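Local coordinates for protein walker-Type ATPase (Pyrococcus abyssi, PDB 2QEN) that is of unknown cellular function but holds ADP and magnesium in a P-loop nucleotide site and probably acts as an ATPase, at residues A[35-40]-A[176-181]; A[135-140]-A[167-172]; A[209-214]-A[240-245]. The protein carries 1 engineered substitution. All coordinates share one frame; numbering follows the deposited sequence.

Contact 1 of 3, residues A[35-40]-A[176-181]; sequences LLLGIR and LLHDFL. With ADP (adenosine-5'-diphosphate), chain C.
L35 and L181 meet tip to tip in the tight part of this contact. The methyl CD2 of L35 lies 3.7 Å from CD1 of L181, and its other methyl, CD1, stays 4.0 Å from the same L181 CD1, so both branches of the strand leucine close on one helix methyl. L37 repeats the theme nearer the nucleotide site, its CD2 3.7 Å from CD2 of L177. The L177 side chain runs with CG anti to the backbone N (chi1 -178°), which brings its CD2 to L37, and the two meet at a slant rather than end on. All four leucines are buried, and no hydrogen bond crosses the interface; the fit is purely apolar.

H178 forms the looser margin. Its imidazole is partly exposed and reaches CD1 of both strand leucines. CE1, with NE2 beside it, makes the nearest approach, 3.9 Å from CD1 of L37 and 4.0 Å from CD1 of L35, each methyl meeting the ring obliquely. E197 on the adjoining strand touches the histidine as well. One residue further along the helix, D179 takes part in a salt bridge with K326.

L36, between the two contact leucines, points to the other face of the sheet. The chain then enters the loop of G38, I39 and R40, where G38 O accepts a hydrogen bond from K44 NZ and I39 and R40 lie in the ADP pocket. The helix axis passes 11.0 Å from the strand and runs roughly antiparallel to it, at 157°. A helix laid in this way on the strand that leads into the Walker A loop is characteristic of the alpha/beta core of P-loop NTPases.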
loop_
_atom_site.group_PDB
_atom_site.type_symbol
_atom_site.label_atom_id
_atom_site.label_comp_id
_atom_site.label_asym_id
_atom_site.label_seq_id
_atom_site.Cartn_x
_atom_site.Cartn_y
_atom_site.Cartn_z
ATOM N N LEU A 35 3.248 -11.130 -2.512
ATOM C CA LEU A 35 3.450 -9.745 -2.084
ATOM C C LEU A 35 2.955 -8.776 -3.160
ATOM O O LEU A 35 3.317 -8.902 -4.333
ATOM C CB LEU A 35 4.924 -9.459 -1.720
ATOM C CG LEU A 35 5.702 -10.529 -0.934
ATOM C CD1 LEU A 35 7.138 -10.103 -0.659
ATOM C CD2 LEU A 35 4.982 -10.898 0.372
ATOM N N LEU A 36 2.108 -7.826 -2.765
ATOM C CA LEU A 36 1.653 -6.802 -3.677
ATOM C C LEU A 36 2.330 -5.474 -3.330
ATOM O O LEU A 36 2.080 -4.902 -2.269
ATOM C CB LEU A 36 0.131 -6.695 -3.662
ATOM C CG LEU A 36 -0.494 -5.729 -4.670
ATOM C CD1 LEU A 36 -0.478 -6.360 -6.043
ATOM C CD2 LEU A 36 -1.922 -5.383 -4.252
ATOM N N LEU A 37 3.193 -5.005 -4.230
ATOM C CA LEU A 37 4.181 -3.971 -3.900
ATOM C C LEU A 37 4.150 -2.757 -4.811
ATOM O O LEU A 37 3.911 -2.881 -6.018
ATOM C CB LEU A 37 5.591 -4.586 -3.934
ATOM C CG LEU A 37 5.835 -5.843 -3.092
ATOM C CD1 LEU A 37 7.237 -6.442 -3.377
ATOM C CD2 LEU A 37 5.655 -5.552 -1.592
ATOM N N GLY A 38 4.402 -1.588 -4.223
ATOM C CA GLY A 38 4.472 -0.325 -4.951
ATOM C C GLY A 38 4.386 0.895 -4.048
ATOM O O GLY A 38 4.102 0.789 -2.854
ATOM N N ILE A 39 4.637 2.053 -4.641
ATOM C CA ILE A 39 4.566 3.371 -3.992
ATOM C C ILE A 39 3.186 3.635 -3.369
ATOM O O ILE A 39 2.166 3.136 -3.855
ATOM C CB ILE A 39 4.886 4.479 -5.058
ATOM C CG1 ILE A 39 6.229 4.209 -5.748
ATOM C CG2 ILE A 39 4.877 5.889 -4.490
ATOM C CD1 ILE A 39 7.380 3.961 -4.837
ATOM N N ARG A 40 3.157 4.401 -2.284
ATOM C CA ARG A 40 1.897 4.844 -1.693
ATOM C C ARG A 40 1.079 5.642 -2.721
ATOM O O ARG A 40 1.625 6.501 -3.409
ATOM C CB ARG A 40 2.177 5.712 -0.465
ATOM C CG ARG A 40 0.958 6.428 0.091
ATOM C CD ARG A 40 0.316 5.682 1.241
ATOM N NE ARG A 40 0.972 6.026 2.499
ATOM C CZ ARG A 40 0.393 6.656 3.517
ATOM N NH1 ARG A 40 -0.886 7.023 3.451
ATOM N NH2 ARG A 40 1.097 6.910 4.615
ATOM N N LEU A 176 10.648 -2.254 3.950
ATOM C CA LEU A 176 10.259 -2.533 5.326
ATOM C C LEU A 176 9.460 -3.815 5.411
ATOM O O LEU A 176 9.520 -4.519 6.424
ATOM C CB LEU A 176 9.465 -1.355 5.910
ATOM C CG LEU A 176 10.084 -0.435 6.985
ATOM C CD1 LEU A 176 11.629 -0.349 7.019
ATOM C CD2 LEU A 176 9.472 0.952 6.976
ATOM N N LEU A 177 8.702 -4.110 4.351
ATOM C CA LEU A 177 7.999 -5.380 4.255
ATOM C C LEU A 177 9.013 -6.514 4.113
ATOM O O LEU A 177 8.965 -7.456 4.886
ATOM C CB LEU A 177 6.925 -5.390 3.141
ATOM C CG LEU A 177 6.102 -6.680 3.001
ATOM C CD1 LEU A 177 5.432 -7.063 4.331
ATOM C CD2 LEU A 177 5.039 -6.595 1.883
ATOM N N HIS A 178 9.934 -6.410 3.157
ATOM C CA HIS A 178 11.018 -7.392 3.020
ATOM C C HIS A 178 11.799 -7.585 4.329
ATOM O O HIS A 178 12.207 -8.703 4.643
ATOM C CB HIS A 178 12.011 -7.011 1.910
ATOM C CG HIS A 178 11.417 -6.958 0.532
ATOM N ND1 HIS A 178 10.673 -7.988 -0.008
ATOM C CD2 HIS A 178 11.492 -6.005 -0.431
ATOM C CE1 HIS A 178 10.297 -7.662 -1.234
ATOM N NE2 HIS A 178 10.779 -6.464 -1.515
ATOM N N ASP A 179 12.018 -6.503 5.075
ATOM C CA ASP A 179 12.740 -6.571 6.350
ATOM C C ASP A 179 11.963 -7.384 7.377
ATOM O O ASP A 179 12.545 -8.191 8.077
ATOM C CB ASP A 179 13.023 -5.170 6.926
ATOM C CG ASP A 179 14.345 -4.586 6.458
ATOM O OD1 ASP A 179 15.085 -5.253 5.703
ATOM O OD2 ASP A 179 14.649 -3.438 6.864
ATOM N N PHE A 180 10.661 -7.145 7.473
ATOM C CA PHE A 180 9.786 -7.847 8.423
ATOM C C PHE A 180 9.745 -9.362 8.176
ATOM O O PHE A 180 9.838 -10.138 9.121
ATOM C CB PHE A 180 8.367 -7.243 8.391
ATOM C CG PHE A 180 7.321 -8.071 9.086
ATOM C CD1 PHE A 180 7.459 -8.424 10.433
ATOM C CD2 PHE A 180 6.171 -8.465 8.401
ATOM C CE1 PHE A 180 6.478 -9.190 11.089
ATOM C CE2 PHE A 180 5.176 -9.237 9.036
ATOM C CZ PHE A 180 5.334 -9.598 10.390
ATOM N N LEU A 181 9.615 -9.763 6.911
ATOM C CA LEU A 181 9.505 -11.182 6.534
ATOM C C LEU A 181 10.799 -11.988 6.757
ATOM O O LEU A 181 10.739 -13.138 7.213
ATOM C CB LEU A 181 9.007 -11.323 5.086
ATOM C CG LEU A 181 7.622 -10.735 4.767
ATOM C CD1 LEU A 181 7.289 -10.908 3.290
ATOM C CD2 LEU A 181 6.518 -11.354 5.632
HETATM P PB ADP C . -2.325 2.493 -2.278
HETATM O O1B ADP C . -1.401 1.958 -3.345
HETATM O O2B ADP C . -3.095 1.391 -1.585
HETATM O O3B ADP C . -1.710 3.466 -1.306
HETATM P PA ADP C . -5.018 3.289 -3.203
HETATM O O1A ADP C . -5.493 1.985 -3.788
HETATM O O2A ADP C . -5.624 3.814 -1.939
HETATM O O3A ADP C . -3.388 3.360 -3.118
HETATM O "O5'" ADP C . -5.230 4.368 -4.389
HETATM C "C5'" ADP C . -5.212 5.783 -4.175
HETATM C "C4'" ADP C . -6.479 6.375 -4.806
HETATM O "O4'" ADP C . -6.321 6.499 -6.232
HETATM C "C3'" ADP C . -7.744 5.533 -4.645
HETATM O "O3'" ADP C . -8.500 5.891 -3.494
HETATM C "C2'" ADP C . -8.552 5.884 -5.853
HETATM O "O2'" ADP C . -8.995 7.221 -5.639
HETATM C "C1'" ADP C . -7.508 6.077 -6.912
HETATM N N9 ADP C . -7.155 4.921 -7.765
HETATM C C8 ADP C . -6.107 4.102 -7.564
HETATM N N7 ADP C . -5.996 3.192 -8.561
HETATM C C5 ADP C . -6.996 3.427 -9.429
HETATM C C6 ADP C . -7.468 2.838 -10.699
HETATM N N6 ADP C . -6.828 1.787 -11.259
HETATM N N1 ADP C . -8.560 3.391 -11.287
HETATM C C2 ADP C . -9.211 4.422 -10.738
HETATM N N3 ADP C . -8.827 5.027 -9.598
HETATM C C4 ADP C . -7.753 4.578 -8.905
#

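Contact 2 of 3, residues A[135-140]-A[167-172]; sequences DEAQYL and IILTGS
A largely polar contact of D135, E136 and Q138 with T170, G171 and S172 joins the ends of two neighbouring parallel strands in the P-loop NTPase core. Strand 130-135 ends at D135 and E136 follows in the loop, together consistent with the acidic pair of a Walker B motif; strand 165-171 lies between strand 130-135 and the Walker A strand, so the contact sits beside the phosphate end of the nucleotide. Both acidic residues are seen to bind magnesium in this protein, and the E136 side chain is about 4 Å from the bound magnesium ion.

T170 ties the two acidic residues together. Its hydroxyl OG1 accepts a nearly straight bond of 2.9 Å from E136 N and donates one to D135 OD1 whose length, 2.5 Å, is shorter than usual and doubtful. D135 OD2 is turned to S45, a magnesium ligand, consistent with T170 lying in the second shell of the metal site. A137 N bonds to T170 O at 2.9 Å, and beyond it A137 CB packs against L169 CB at 3.8 Å.

The carboxylate of E136 bends back over the strand end and is held by three donors. S172 supplies two: its OG reaches the syn lone pair of OE2 at 2.6 Å, and its N meets OE1 almost straight (174°), on the syn side but 26° out of the carboxylate plane. S172 OG also bonds to K44 NZ, linking the glutamate to the Walker A lysine. With both oxygens held, the carboxylate has little freedom to rotate. Q138 supplies the third donor from a folded side chain, with CG between backbone N and carbonyl carbon (chi1 72°); its NE2 approaches the anti lone pair of E136 OE1 at 2.8 Å, while its OE1 rests 3.4 Å from G171 CA.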
loop_
_atom_site.group_PDB
_atom_site.type_symbol
_atom_site.label_atom_id
_atom_site.label_comp_id
_atom_site.label_asym_id
_atom_site.label_seq_id
_atom_site.Cartn_x
_atom_site.Cartn_y
_atom_site.Cartn_z
ATOM N N ASP A 135 -3.318 -5.647 4.344
ATOM C CA ASP A 135 -2.963 -4.403 3.681
ATOM C C ASP A 135 -1.967 -3.647 4.528
ATOM O O ASP A 135 -2.222 -3.394 5.704
ATOM C CB ASP A 135 -4.211 -3.544 3.428
ATOM C CG ASP A 135 -4.139 -2.784 2.106
ATOM O OD1 ASP A 135 -3.057 -2.782 1.434
ATOM O OD2 ASP A 135 -5.182 -2.207 1.725
ATOM N N GLU A 136 -0.822 -3.316 3.930
ATOM C CA GLU A 136 0.295 -2.654 4.622
ATOM C C GLU A 136 0.792 -3.521 5.782
ATOM O O GLU A 136 0.906 -3.070 6.938
ATOM C CB GLU A 136 -0.072 -1.229 5.087
ATOM C CG GLU A 136 -0.563 -0.254 3.992
ATOM C CD GLU A 136 0.499 0.161 2.970
ATOM O OE1 GLU A 136 1.711 -0.048 3.210
ATOM O OE2 GLU A 136 0.114 0.713 1.907
ATOM N N ALA A 137 1.141 -4.754 5.431
ATOM C CA ALA A 137 1.508 -5.800 6.375
ATOM C C ALA A 137 2.817 -5.530 7.137
ATOM O O ALA A 137 3.117 -6.199 8.131
ATOM C CB ALA A 137 1.561 -7.149 5.648
ATOM N N GLN A 138 3.586 -4.535 6.697
ATOM C CA GLN A 138 4.806 -4.160 7.419
ATOM C C GLN A 138 4.492 -3.633 8.828
ATOM O O GLN A 138 5.366 -3.643 9.705
ATOM C CB GLN A 138 5.673 -3.164 6.620
ATOM C CG GLN A 138 5.114 -1.752 6.511
ATOM C CD GLN A 138 4.179 -1.562 5.323
ATOM O OE1 GLN A 138 3.789 -2.519 4.657
ATOM N NE2 GLN A 138 3.820 -0.315 5.057
ATOM N N TYR A 139 3.253 -3.181 9.046
ATOM C CA TYR A 139 2.838 -2.734 10.375
ATOM C C TYR A 139 2.623 -3.879 11.360
ATOM O O TYR A 139 2.421 -3.646 12.546
ATOM C CB TYR A 139 1.592 -1.850 10.310
ATOM C CG TYR A 139 1.858 -0.472 9.738
ATOM C CD1 TYR A 139 2.314 0.557 10.543
ATOM C CD2 TYR A 139 1.644 -0.211 8.388
ATOM C CE1 TYR A 139 2.563 1.838 10.020
ATOM C CE2 TYR A 139 1.884 1.060 7.849
ATOM C CZ TYR A 139 2.336 2.077 8.675
ATOM O OH TYR A 139 2.591 3.322 8.151
ATOM N N LEU A 140 2.679 -5.107 10.872
ATOM C CA LEU A 140 2.539 -6.276 11.738
ATOM C C LEU A 140 3.791 -6.495 12.584
ATOM O O LEU A 140 3.773 -7.299 13.515
ATOM C CB LEU A 140 2.176 -7.533 10.931
ATOM C CG LEU A 140 0.813 -7.498 10.210
ATOM C CD1 LEU A 140 0.603 -8.759 9.324
ATOM C CD2 LEU A 140 -0.382 -7.296 11.185
ATOM N N ILE A 167 -2.499 -16.177 0.961
ATOM C CA ILE A 167 -2.216 -14.982 1.745
ATOM C C ILE A 167 -1.571 -13.954 0.801
ATOM O O ILE A 167 -0.679 -14.295 0.023
ATOM C CB ILE A 167 -1.322 -15.298 2.973
ATOM C CG1 ILE A 167 -2.081 -16.149 4.001
ATOM C CG2 ILE A 167 -0.775 -14.001 3.634
ATOM C CD1 ILE A 167 -1.224 -16.556 5.179
ATOM N N ILE A 168 -2.104 -12.736 0.824
ATOM C CA ILE A 168 -1.540 -11.607 0.098
ATOM C C ILE A 168 -1.097 -10.597 1.147
ATOM O O ILE A 168 -1.879 -10.249 2.031
ATOM C CB ILE A 168 -2.581 -10.951 -0.849
ATOM C CG1 ILE A 168 -3.045 -11.952 -1.913
ATOM C CG2 ILE A 168 -1.992 -9.677 -1.535
ATOM C CD1 ILE A 168 -4.257 -11.491 -2.719
ATOM N N LEU A 169 0.155 -10.150 1.053
ATOM C CA LEU A 169 0.678 -9.066 1.880
ATOM C C LEU A 169 1.011 -7.891 0.975
ATOM O O LEU A 169 1.732 -8.036 -0.015
ATOM C CB LEU A 169 1.940 -9.509 2.649
ATOM C CG LEU A 169 1.899 -10.824 3.450
ATOM C CD1 LEU A 169 3.252 -11.046 4.103
ATOM C CD2 LEU A 169 0.821 -10.807 4.511
ATOM N N THR A 170 0.464 -6.735 1.297
ATOM C CA THR A 170 0.754 -5.546 0.527
ATOM C C THR A 170 1.649 -4.651 1.375
ATOM O O THR A 170 1.668 -4.759 2.613
ATOM C CB THR A 170 -0.519 -4.748 0.101
ATOM O OG1 THR A 170 -0.811 -3.753 1.088
ATOM C CG2 THR A 170 -1.739 -5.672 -0.112
ATOM N N GLY A 171 2.378 -3.777 0.698
ATOM C CA GLY A 171 3.222 -2.789 1.353
ATOM C C GLY A 171 3.578 -1.646 0.422
ATOM O O GLY A 171 3.990 -1.863 -0.726
ATOM N N SER A 172 3.381 -0.428 0.915
ATOM C CA SER A 172 3.918 0.773 0.280
ATOM C C SER A 172 5.381 0.976 0.682
ATOM O O SER A 172 6.171 1.508 -0.100
ATOM C CB SER A 172 3.093 2.002 0.664
ATOM O OG SER A 172 1.733 1.854 0.258
#

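Contact 3 of 3, residues A[209-214]-A[240-245]; sequences VEFLKR and GWLVVF. With ADP (adenosine-5'-diphosphate), chain C.
The 2.9 Å backbone bond from K213 N to V209 O holds the helical turn that carries F211 and L212 against L242. The contact itself is apolar. F211 extends from its helix with CG anti to the backbone N (chi1 -175°), which carries the ring across to V243, whose CG2 lies at the ring edge, 3.5 Å from CZ. Another part of the same edge meets the adenine, with F211 CE2 3.5 Å from C2 of ADP, while L242 CB approaches the ring obliquely. An alanine in place of F211 would probably open a gap beside V243 and leave C2 of the adenine without the phenyl edge. Beside the phenylalanine, L212 lays CD2 3.6 Å from L242 O and near the ring plane of F245, at its edge, 4.1 Å from CD2. G240 and V243 bring the second helix against the ribose of ADP. The two helices run side by side at 31°, with helix 225-235 covering L212 and F245 through A231, and helix 255-280 packing on F245 through T262.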
loop_
_atom_site.group_PDB
_atom_site.type_symbol
_atom_site.label_atom_id
_atom_site.label_comp_id
_atom_site.label_asym_id
_atom_site.label_seq_id
_atom_site.Cartn_x
_atom_site.Cartn_y
_atom_site.Cartn_z
ATOM N N VAL A 209 -2.977 10.204 -19.416
ATOM C CA VAL A 209 -3.796 11.032 -20.307
ATOM C C VAL A 209 -5.173 10.408 -20.540
ATOM O O VAL A 209 -6.198 11.081 -20.404
ATOM C CB VAL A 209 -3.054 11.305 -21.676
ATOM C CG1 VAL A 209 -4.030 11.701 -22.786
ATOM C CG2 VAL A 209 -1.987 12.398 -21.504
ATOM N N GLU A 210 -5.181 9.118 -20.871
ATOM C CA GLU A 210 -6.423 8.360 -21.046
ATOM C C GLU A 210 -7.315 8.260 -19.792
ATOM O O GLU A 210 -8.556 8.299 -19.898
ATOM C CB GLU A 210 -6.115 6.961 -21.587
ATOM C CG GLU A 210 -7.256 6.362 -22.375
ATOM C CD GLU A 210 -7.953 7.392 -23.251
ATOM O OE1 GLU A 210 -7.372 7.772 -24.300
ATOM O OE2 GLU A 210 -9.077 7.822 -22.863
ATOM N N PHE A 211 -6.672 8.129 -18.632
ATOM C CA PHE A 211 -7.338 8.135 -17.330
ATOM C C PHE A 211 -8.136 9.426 -17.153
ATOM O O PHE A 211 -9.343 9.380 -16.922
ATOM C CB PHE A 211 -6.282 7.972 -16.218
ATOM C CG PHE A 211 -6.848 7.840 -14.832
ATOM C CD1 PHE A 211 -7.211 8.976 -14.088
ATOM C CD2 PHE A 211 -6.975 6.582 -14.241
ATOM C CE1 PHE A 211 -7.733 8.857 -12.795
ATOM C CE2 PHE A 211 -7.481 6.455 -12.958
ATOM C CZ PHE A 211 -7.862 7.608 -12.229
ATOM N N LEU A 212 -7.460 10.565 -17.285
ATOM C CA LEU A 212 -8.094 11.877 -17.189
ATOM C C LEU A 212 -9.183 12.096 -18.236
ATOM O O LEU A 212 -10.268 12.594 -17.923
ATOM C CB LEU A 212 -7.041 12.994 -17.296
ATOM C CG LEU A 212 -6.140 13.178 -16.067
ATOM C CD1 LEU A 212 -5.204 14.375 -16.268
ATOM C CD2 LEU A 212 -6.978 13.325 -14.755
ATOM N N LYS A 213 -8.886 11.715 -19.473
ATOM C CA LYS A 213 -9.849 11.778 -20.569
ATOM C C LYS A 213 -11.147 11.043 -20.258
ATOM O O LYS A 213 -12.222 11.602 -20.450
ATOM C CB LYS A 213 -9.220 11.250 -21.860
ATOM C CG LYS A 213 -8.351 12.284 -22.562
ATOM C CD LYS A 213 -7.697 11.749 -23.846
ATOM C CE LYS A 213 -8.719 11.329 -24.891
ATOM N NZ LYS A 213 -9.741 12.399 -25.115
ATOM N N ARG A 214 -11.043 9.802 -19.776
ATOM C CA ARG A 214 -12.217 9.016 -19.377
ATOM C C ARG A 214 -13.011 9.720 -18.265
ATOM O O ARG A 214 -14.236 9.846 -18.361
ATOM C CB ARG A 214 -11.818 7.590 -18.950
ATOM C CG ARG A 214 -12.994 6.659 -18.732
ATOM C CD ARG A 214 -12.560 5.231 -18.383
ATOM N NE ARG A 214 -12.500 4.337 -19.548
ATOM C CZ ARG A 214 -12.168 3.045 -19.488
ATOM N NH1 ARG A 214 -11.862 2.490 -18.319
ATOM N NH2 ARG A 214 -12.142 2.299 -20.592
ATOM N N GLY A 240 -3.875 8.373 -7.353
ATOM C CA GLY A 240 -4.386 9.121 -6.200
ATOM C C GLY A 240 -4.485 10.611 -6.492
ATOM O O GLY A 240 -5.505 11.241 -6.201
ATOM N N TRP A 241 -3.438 11.165 -7.108
ATOM C CA TRP A 241 -3.412 12.587 -7.445
ATOM C C TRP A 241 -4.238 12.929 -8.694
ATOM O O TRP A 241 -4.865 13.984 -8.757
ATOM C CB TRP A 241 -1.972 13.089 -7.557
ATOM C CG TRP A 241 -1.108 12.775 -6.320
ATOM C CD1 TRP A 241 0.123 12.182 -6.316
ATOM C CD2 TRP A 241 -1.421 13.051 -4.939
ATOM N NE1 TRP A 241 0.592 12.066 -5.022
ATOM C CE2 TRP A 241 -0.337 12.591 -4.162
ATOM C CE3 TRP A 241 -2.513 13.637 -4.290
ATOM C CZ2 TRP A 241 -0.303 12.715 -2.775
ATOM C CZ3 TRP A 241 -2.496 13.730 -2.891
ATOM C CH2 TRP A 241 -1.387 13.281 -2.156
ATOM N N LEU A 242 -4.258 12.019 -9.665
ATOM C CA LEU A 242 -5.079 12.180 -10.873
ATOM C C LEU A 242 -6.586 12.260 -10.570
ATOM O O LEU A 242 -7.310 13.016 -11.221
ATOM C CB LEU A 242 -4.787 11.063 -11.890
ATOM C CG LEU A 242 -3.394 10.991 -12.558
ATOM C CD1 LEU A 242 -3.247 9.719 -13.397
ATOM C CD2 LEU A 242 -3.069 12.215 -13.387
ATOM N N VAL A 243 -7.041 11.470 -9.598
ATOM C CA VAL A 243 -8.433 11.531 -9.114
ATOM C C VAL A 243 -8.752 12.817 -8.332
ATOM O O VAL A 243 -9.799 13.414 -8.551
ATOM C CB VAL A 243 -8.849 10.263 -8.304
ATOM C CG1 VAL A 243 -10.228 10.456 -7.633
ATOM C CG2 VAL A 243 -8.899 9.037 -9.207
ATOM N N VAL A 244 -7.873 13.236 -7.426
ATOM C CA VAL A 244 -8.042 14.509 -6.695
ATOM C C VAL A 244 -8.155 15.679 -7.681
ATOM O O VAL A 244 -9.021 16.543 -7.528
ATOM C CB VAL A 244 -6.859 14.798 -5.705
ATOM C CG1 VAL A 244 -6.938 16.233 -5.160
ATOM C CG2 VAL A 244 -6.819 13.758 -4.550
ATOM N N PHE A 245 -7.270 15.708 -8.672
ATOM C CA PHE A 245 -7.316 16.719 -9.736
ATOM C C PHE A 245 -8.645 16.689 -10.515
ATOM O O PHE A 245 -9.260 17.731 -10.732
ATOM C CB PHE A 245 -6.128 16.564 -10.692
ATOM C CG PHE A 245 -6.188 17.502 -11.871
ATOM C CD1 PHE A 245 -5.836 18.856 -11.717
ATOM C CD2 PHE A 245 -6.630 17.044 -13.123
ATOM C CE1 PHE A 245 -5.933 19.737 -12.789
ATOM C CE2 PHE A 245 -6.748 17.924 -14.193
ATOM C CZ PHE A 245 -6.384 19.260 -14.045
HETATM P PB ADP C . -2.325 2.493 -2.278
HETATM O O1B ADP C . -1.401 1.958 -3.345
HETATM O O2B ADP C . -3.095 1.391 -1.585
HETATM O O3B ADP C . -1.710 3.466 -1.306
HETATM P PA ADP C . -5.018 3.289 -3.203
HETATM O O1A ADP C . -5.493 1.985 -3.788
HETATM O O2A ADP C . -5.624 3.814 -1.939
HETATM O O3A ADP C . -3.388 3.360 -3.118
HETATM O "O5'" ADP C . -5.230 4.368 -4.389
HETATM C "C5'" ADP C . -5.212 5.783 -4.175
HETATM C "C4'" ADP C . -6.479 6.375 -4.806
HETATM O "O4'" ADP C . -6.321 6.499 -6.232
HETATM C "C3'" ADP C . -7.744 5.533 -4.645
HETATM O "O3'" ADP C . -8.500 5.891 -3.494
HETATM C "C2'" ADP C . -8.552 5.884 -5.853
HETATM O "O2'" ADP C . -8.995 7.221 -5.639
HETATM C "C1'" ADP C . -7.508 6.077 -6.912
HETATM N N9 ADP C . -7.155 4.921 -7.765
HETATM C C8 ADP C . -6.107 4.102 -7.564
HETATM N N7 ADP C . -5.996 3.192 -8.561
HETATM C C5 ADP C . -6.996 3.427 -9.429
HETATM C C6 ADP C . -7.468 2.838 -10.699
HETATM N N6 ADP C . -6.828 1.787 -11.259
HETATM N N1 ADP C . -8.560 3.391 -11.287
HETATM C C2 ADP C . -9.211 4.422 -10.738
HETATM N N3 ADP C . -8.827 5.027 -9.598
HETATM C C4 ADP C . -7.753 4.578 -8.905
#

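From the N terminus, strand 33-37 opens contact 1 as it leads into the P-loop, and that long loop closes only when helix 174-181 packs back on it. Contact 2 is nested inside: 135-140 follows the probable Walker B strand, and 167-172 returns soon after on the strand that pairs with 33-37. The two contacts touch through this pairing, L36 N lying 2.8 Å from L169 O. Contact 3 comes later, in series, and closes the loop that runs from helix 205-217 through helix 225-235 to helix 239-252, its centre about 26 Å from the centres of both others. ADP spans the separation, with its phosphate end beside contact 1 and its adenine and ribose against contact 3.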